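Local coordinates for protein aminotransferase, class IV (Brucella abortus, PDB 4TVI) that probably transfers the amino group of leucine, isoleucine or valine to 2-oxoglutarate, using pyridoxal 5'-phosphate as cofactor, at residues A[207-221]-A[231-243]. Residues are numbered along the deposited sequence; the frame is centred on the assembly and turned at random.
Sequences DVLGNVAETATSNVF and PVPNGTFLNGITR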
# COMPACT_ATOMS: atom_id res chain seq x y z
N ASP A 207 0.89 16.08 -9.56
CA ASP A 207 1.12 14.82 -10.26
C ASP A 207 2.51 14.87 -10.90
O ASP A 207 3.24 15.85 -10.73
CB ASP A 207 0.02 14.56 -11.30
CG ASP A 207 -0.14 15.69 -12.31
OD1 ASP A 207 0.87 16.36 -12.62
OD2 ASP A 207 -1.27 15.90 -12.79
N VAL A 208 2.86 13.85 -11.67
CA VAL A 208 4.19 13.74 -12.25
C VAL A 208 4.43 14.83 -13.30
O VAL A 208 5.58 15.21 -13.57
CB VAL A 208 4.39 12.32 -12.85
CG1 VAL A 208 5.49 12.29 -13.92
CG2 VAL A 208 4.72 11.34 -11.73
N LEU A 209 3.35 15.39 -13.85
CA LEU A 209 3.45 16.48 -14.80
C LEU A 209 3.71 17.83 -14.12
O LEU A 209 3.98 18.82 -14.78
CB LEU A 209 2.18 16.57 -15.65
CG LEU A 209 1.87 15.36 -16.52
CD1 LEU A 209 0.65 15.62 -17.38
CD2 LEU A 209 3.07 15.07 -17.40
N GLY A 210 3.61 17.86 -12.80
CA GLY A 210 3.82 19.09 -12.07
C GLY A 210 2.54 19.90 -11.94
O GLY A 210 2.57 21.06 -11.52
N ASN A 211 1.41 19.30 -12.28
CA ASN A 211 0.13 19.97 -12.13
C ASN A 211 -0.53 19.58 -10.82
O ASN A 211 -0.48 18.42 -10.41
CB ASN A 211 -0.78 19.64 -13.31
CG ASN A 211 -0.21 20.13 -14.62
OD1 ASN A 211 0.29 21.25 -14.71
ND2 ASN A 211 -0.30 19.31 -15.66
N VAL A 212 -1.15 20.55 -10.15
CA VAL A 212 -1.81 20.31 -8.87
C VAL A 212 -2.87 19.24 -9.02
O VAL A 212 -3.66 19.26 -9.97
CB VAL A 212 -2.44 21.59 -8.30
CG1 VAL A 212 -3.19 21.28 -7.01
CG2 VAL A 212 -1.36 22.63 -8.04
N ALA A 213 -2.87 18.28 -8.09
CA ALA A 213 -3.86 17.22 -8.06
C ALA A 213 -4.86 17.45 -6.93
O ALA A 213 -6.07 17.44 -7.14
CB ALA A 213 -3.18 15.87 -7.90
N GLU A 214 -4.34 17.62 -5.72
CA GLU A 214 -5.16 17.74 -4.52
C GLU A 214 -4.25 18.02 -3.34
O GLU A 214 -3.06 18.28 -3.52
CB GLU A 214 -5.97 16.46 -4.27
CG GLU A 214 -5.12 15.19 -4.24
CD GLU A 214 -5.90 13.98 -3.76
OE1 GLU A 214 -7.09 14.14 -3.44
OE2 GLU A 214 -5.32 12.88 -3.70
N THR A 215 -4.79 17.96 -2.12
CA THR A 215 -3.94 18.04 -0.95
C THR A 215 -3.52 16.62 -0.59
O THR A 215 -3.88 15.67 -1.29
CB THR A 215 -4.63 18.72 0.25
OG1 THR A 215 -5.40 17.76 0.98
CG2 THR A 215 -5.53 19.87 -0.22
N ALA A 216 -2.79 16.45 0.49
CA ALA A 216 -2.33 15.12 0.89
C ALA A 216 -3.48 14.28 1.46
O ALA A 216 -3.33 13.08 1.64
CB ALA A 216 -1.20 15.22 1.88
N THR A 217 -4.61 14.92 1.75
CA THR A 217 -5.72 14.22 2.39
C THR A 217 -7.08 14.42 1.72
O THR A 217 -8.07 13.80 2.12
CB THR A 217 -5.90 14.67 3.85
OG1 THR A 217 -6.24 16.07 3.88
CG2 THR A 217 -4.64 14.43 4.67
N SER A 218 -7.14 15.29 0.71
CA SER A 218 -8.44 15.72 0.20
C SER A 218 -8.37 16.48 -1.12
O SER A 218 -7.34 17.07 -1.44
CB SER A 218 -9.13 16.60 1.24
OG SER A 218 -8.31 17.73 1.52
N ASN A 219 -9.48 16.49 -1.86
CA ASN A 219 -9.59 17.30 -3.07
C ASN A 219 -9.42 18.77 -2.73
O ASN A 219 -9.76 19.19 -1.63
CB ASN A 219 -10.93 17.08 -3.76
CG ASN A 219 -11.04 15.70 -4.38
OD1 ASN A 219 -11.94 14.93 -4.06
ND2 ASN A 219 -10.11 15.39 -5.29
N VAL A 220 -8.88 19.54 -3.67
CA VAL A 220 -8.59 20.95 -3.40
C VAL A 220 -9.33 21.83 -4.40
O VAL A 220 -9.57 21.45 -5.55
CB VAL A 220 -7.07 21.23 -3.45
CG1 VAL A 220 -6.54 21.16 -4.88
CG2 VAL A 220 -6.75 22.58 -2.81
N PHE A 221 -9.73 23.01 -3.92
CA PHE A 221 -10.41 24.02 -4.72
C PHE A 221 -9.74 25.36 -4.49
O PHE A 221 -9.14 25.60 -3.45
CB PHE A 221 -11.88 24.15 -4.33
CG PHE A 221 -12.76 23.03 -4.81
CD1 PHE A 221 -12.74 21.78 -4.20
CD2 PHE A 221 -13.67 23.25 -5.84
CE1 PHE A 221 -13.57 20.76 -4.62
CE2 PHE A 221 -14.50 22.24 -6.28
CZ PHE A 221 -14.46 20.99 -5.67
N PRO A 231 -8.68 21.22 -9.80
CA PRO A 231 -7.96 20.34 -10.73
C PRO A 231 -8.88 19.42 -11.52
O PRO A 231 -9.76 18.78 -10.94
CB PRO A 231 -7.04 19.53 -9.82
CG PRO A 231 -6.78 20.44 -8.67
CD PRO A 231 -8.06 21.22 -8.47
N VAL A 232 -8.68 19.37 -12.83
CA VAL A 232 -9.45 18.46 -13.66
C VAL A 232 -9.05 17.04 -13.28
O VAL A 232 -7.86 16.74 -13.13
CB VAL A 232 -9.23 18.72 -15.18
CG1 VAL A 232 -7.75 18.63 -15.54
CG2 VAL A 232 -10.05 17.75 -16.02
N PRO A 233 -10.04 16.15 -13.07
CA PRO A 233 -9.73 14.75 -12.77
C PRO A 233 -8.92 14.13 -13.89
O PRO A 233 -9.35 14.21 -15.04
CB PRO A 233 -11.11 14.09 -12.67
CG PRO A 233 -12.05 15.22 -12.34
CD PRO A 233 -11.49 16.42 -13.06
N ASN A 234 -7.76 13.55 -13.58
CA ASN A 234 -6.97 12.90 -14.62
C ASN A 234 -6.53 11.51 -14.18
O ASN A 234 -5.70 10.88 -14.83
CB ASN A 234 -5.75 13.76 -14.99
CG ASN A 234 -4.73 13.89 -13.86
OD1 ASN A 234 -4.94 13.39 -12.75
ND2 ASN A 234 -3.63 14.57 -14.15
N GLY A 235 -7.07 11.04 -13.06
CA GLY A 235 -6.82 9.68 -12.60
C GLY A 235 -5.67 9.51 -11.62
O GLY A 235 -5.44 8.42 -11.12
N THR A 236 -4.95 10.59 -11.34
CA THR A 236 -3.81 10.51 -10.43
C THR A 236 -4.29 10.75 -9.01
O THR A 236 -3.54 10.55 -8.04
CB THR A 236 -2.70 11.52 -10.78
OG1 THR A 236 -3.24 12.85 -10.71
CG2 THR A 236 -2.18 11.26 -12.17
N PHE A 237 -5.54 11.18 -8.89
CA PHE A 237 -6.17 11.40 -7.60
C PHE A 237 -7.65 11.03 -7.70
O PHE A 237 -8.19 10.95 -8.80
CB PHE A 237 -6.01 12.85 -7.14
CG PHE A 237 -6.69 13.85 -8.03
CD1 PHE A 237 -6.07 14.32 -9.17
CD2 PHE A 237 -7.95 14.35 -7.71
CE1 PHE A 237 -6.69 15.26 -9.99
CE2 PHE A 237 -8.57 15.28 -8.52
CZ PHE A 237 -7.94 15.74 -9.66
N LEU A 238 -8.28 10.79 -6.56
CA LEU A 238 -9.69 10.44 -6.56
C LEU A 238 -10.56 11.64 -6.90
O LEU A 238 -10.41 12.71 -6.32
CB LEU A 238 -10.10 9.88 -5.19
CG LEU A 238 -9.64 8.45 -4.90
CD1 LEU A 238 -9.99 8.07 -3.47
CD2 LEU A 238 -10.27 7.49 -5.89
N ASN A 239 -11.46 11.44 -7.85
CA ASN A 239 -12.50 12.41 -8.12
C ASN A 239 -13.55 12.28 -7.04
O ASN A 239 -14.53 11.54 -7.19
CB ASN A 239 -13.09 12.19 -9.51
CG ASN A 239 -14.16 13.22 -9.86
OD1 ASN A 239 -14.46 14.12 -9.08
ND2 ASN A 239 -14.73 13.09 -11.06
N GLY A 240 -13.34 13.00 -5.94
CA GLY A 240 -14.13 12.82 -4.74
C GLY A 240 -15.62 12.97 -4.92
O GLY A 240 -16.09 13.72 -5.78
N ILE A 241 -16.37 12.25 -4.10
CA ILE A 241 -17.83 12.33 -4.11
C ILE A 241 -18.29 13.67 -3.53
O ILE A 241 -19.26 14.26 -4.01
CB ILE A 241 -18.45 11.16 -3.33
CG1 ILE A 241 -18.23 9.86 -4.10
CG2 ILE A 241 -19.93 11.39 -3.09
CD1 ILE A 241 -18.61 8.65 -3.34
N THR A 242 -17.60 14.14 -2.49
CA THR A 242 -17.92 15.43 -1.90
C THR A 242 -17.61 16.54 -2.90
O THR A 242 -18.37 17.49 -3.05
CB THR A 242 -17.14 15.69 -0.60
OG1 THR A 242 -17.08 14.48 0.17
CG2 THR A 242 -17.81 16.79 0.22
N ARG A 243 -16.48 16.39 -3.58
CA ARG A 243 -16.04 17.30 -4.63
C ARG A 243 -17.11 17.49 -5.71
O ARG A 243 -17.47 18.62 -6.04
CB ARG A 243 -14.74 16.78 -5.27
CG ARG A 243 -14.33 17.50 -6.56
CD ARG A 243 -13.27 16.69 -7.30
NE ARG A 243 -12.80 17.38 -8.50
CZ ARG A 243 -13.42 17.36 -9.67
NH1 ARG A 243 -14.55 16.66 -9.81
NH2 ARG A 243 -12.92 18.04 -10.69
O HOH W 1 -6.83 10.62 -4.34
O HOH W 2 -14.03 15.47 -2.25
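Asn234 ND2 donates to Asp207 OD2 over 3.0 Å, on the anti side, tilted 27° out of the carboxylate plane. Asp207 OD1 folds back over the type I turn 207-210 and accepts from Asn211 N, just beyond it. Asn234 OD1 in turn takes the hydroxyl and backbone N-H of Thr236, the latter closing an Asx turn. Val212 and Ala213 touch Pro231 chiefly through their carbonyl oxygens, Val212 O 3.4 Å from Pro231 CB and Ala213 O equally near Pro231 CG. Ala213 O sits 3.4 Å above the ring plane of Phe237, over its centre, while Ala213 CB abuts CD1. This carbonyl belongs to a classic beta bulge, Ala213 and Glu214 both facing Val205 on the neighbouring antiparallel strand. The Glu214 carboxylate lies against Phe237 CB, with OE2 3.5 Å away, and a water links OE2 to Leu238 N. Here the loop 232-240 passes from strand 227-231 to helix 241-252, whose start in this class IV aminotransferase grips the cofactor phosphate through Ile241 N and Thr242 OG1. Asn219 ties the approach: its ND2, at the edge of the Phe237 ring, gives Leu238 O a nearly straight bond of 2.9 Å (169°), and its OD1 accepts weakly from Gly240 N, the N-cap residue. A water accepting from Arg243 N lies 2.8 Å from Asn219 OD1 and may donate to it. Val220 CG1 packs on Pro231 CG at 3.9 Å. Phe221 CZ lies 3.6 Å from Arg243 CG, set anti to its own backbone nitrogen (chi1 169°); the chain then runs extended to NE, and NH2 bonds Pro231 O and salt-bridges Glu259.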